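Local coordinates for CBS domain-containing protein CBSX2, chloroplastic (Arabidopsis thaliana, PDB 3SL7) that probably acts as a redox regulator of the chloroplast, modulating the thioredoxin system through its pair of CBS domains, at residues A[46-51]-A[138-143]. Residues are numbered along the deposited sequence; the frame is centred on the assembly and turned at random.
Sequences NWTLVG and DGKLIG
Gly139 O accepts two hydrogen bonds: from Leu49 N (3.1 Å, nearly straight at 171°) and from a water that also donates to Leu49 O. That water lies 2.6 Å from Gly139 O. In the other direction Leu141 N gives its hydrogen to Trp47 O, N to O 2.9 Å, completing a single beta bridge between Thr48 and Lys140. Glycine suits position 139, where phi is positive. The long, flexible chain of Lys140, bent at chi2 (-50°) and chi4 (62°), passes Thr48 OG1 with CD and CE and brings NZ to 3.0 Å from Asn46 O, in the plane of that carbonyl. An alanine in place of Lys140 would probably leave Asn46 O without this ammonium partner and open a gap beside the Thr48 hydroxyl. A second water joins Thr48 OG1 to Asp138 O. On the apolar side, the broad indole of Trp47 can touch Leu141 (CE3 to CB 3.9 Å) and still make a cation-pi contact with Arg13; branched, apolar Leu49 and Leu141 suit places beside Pro41 and Pro133. Equivalent hairpin turns, each leading into a strand with a classic beta bulge (Val50-Gly51 and Ile142-Gly143), thus meet across the pseudo-twofold interface of a CBS pair, or Bateman module.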
# COMPACT_ATOMS: atom_id res chain seq x y z
N ASN A 46 23.00 12.34 5.14
CA ASN A 46 23.24 11.99 6.54
C ASN A 46 22.00 11.43 7.25
O ASN A 46 21.96 11.36 8.48
CB ASN A 46 23.80 13.18 7.33
CG ASN A 46 25.03 13.77 6.69
OD1 ASN A 46 25.09 14.97 6.42
ND2 ASN A 46 26.04 12.93 6.45
N TRP A 47 21.00 11.05 6.47
CA TRP A 47 19.77 10.47 7.01
C TRP A 47 18.89 11.47 7.75
O TRP A 47 17.94 11.09 8.41
CB TRP A 47 20.08 9.25 7.89
CG TRP A 47 20.09 8.04 7.05
CD1 TRP A 47 21.09 7.62 6.23
CD2 TRP A 47 19.02 7.11 6.89
NE1 TRP A 47 20.72 6.47 5.58
CE2 TRP A 47 19.45 6.14 5.96
CE3 TRP A 47 17.74 7.00 7.44
CZ2 TRP A 47 18.64 5.07 5.58
CZ3 TRP A 47 16.94 5.94 7.05
CH2 TRP A 47 17.40 4.99 6.13
N THR A 48 19.20 12.76 7.60
CA THR A 48 18.29 13.79 8.06
C THR A 48 17.03 13.74 7.20
O THR A 48 17.11 13.73 5.96
CB THR A 48 18.91 15.18 7.97
OG1 THR A 48 20.13 15.18 8.72
CG2 THR A 48 17.96 16.23 8.54
N LEU A 49 15.87 13.70 7.85
CA LEU A 49 14.60 13.68 7.14
C LEU A 49 14.39 15.07 6.55
O LEU A 49 14.39 16.06 7.28
CB LEU A 49 13.48 13.32 8.11
CG LEU A 49 12.05 13.01 7.65
CD1 LEU A 49 11.25 14.27 7.52
CD2 LEU A 49 12.05 12.22 6.36
N VAL A 50 14.25 15.16 5.23
CA VAL A 50 14.08 16.47 4.60
C VAL A 50 12.72 16.65 3.92
O VAL A 50 12.32 17.77 3.61
CB VAL A 50 15.21 16.78 3.59
CG1 VAL A 50 16.57 16.66 4.28
CG2 VAL A 50 15.13 15.85 2.37
N GLY A 51 12.01 15.55 3.72
CA GLY A 51 10.72 15.61 3.07
C GLY A 51 10.09 14.26 2.89
O GLY A 51 10.59 13.24 3.35
N ASP A 138 18.25 14.45 16.69
CA ASP A 138 19.02 15.06 15.62
C ASP A 138 18.26 15.18 14.31
O ASP A 138 18.84 15.53 13.29
CB ASP A 138 20.27 14.23 15.35
CG ASP A 138 21.35 14.49 16.35
OD1 ASP A 138 21.46 15.66 16.78
OD2 ASP A 138 22.06 13.53 16.71
N GLY A 139 16.97 14.86 14.31
CA GLY A 139 16.17 14.99 13.10
C GLY A 139 16.46 13.91 12.09
O GLY A 139 16.00 13.97 10.95
N LYS A 140 17.23 12.90 12.49
CA LYS A 140 17.48 11.73 11.64
C LYS A 140 16.26 10.82 11.58
O LYS A 140 15.60 10.58 12.59
CB LYS A 140 18.67 10.92 12.16
CG LYS A 140 19.95 11.71 12.34
CD LYS A 140 20.28 12.53 11.11
CE LYS A 140 21.66 13.16 11.23
NZ LYS A 140 22.72 12.11 11.33
N LEU A 141 15.96 10.31 10.40
CA LEU A 141 14.86 9.38 10.21
C LEU A 141 15.17 8.07 10.92
O LEU A 141 16.15 7.42 10.59
CB LEU A 141 14.68 9.11 8.73
CG LEU A 141 13.54 8.16 8.38
CD1 LEU A 141 12.25 8.77 8.87
CD2 LEU A 141 13.50 7.92 6.87
N ILE A 142 14.35 7.67 11.89
CA ILE A 142 14.61 6.42 12.60
C ILE A 142 13.49 5.42 12.42
O ILE A 142 13.60 4.25 12.77
CB ILE A 142 14.90 6.64 14.10
CG1 ILE A 142 13.72 7.34 14.78
CG2 ILE A 142 16.17 7.44 14.29
CD1 ILE A 142 13.86 7.42 16.32
N GLY A 143 12.39 5.88 11.83
CA GLY A 143 11.29 4.98 11.57
C GLY A 143 10.16 5.71 10.89
O GLY A 143 10.23 6.90 10.60
O HOH W 1 20.87 16.13 11.41
O HOH W 2 14.82 16.14 10.13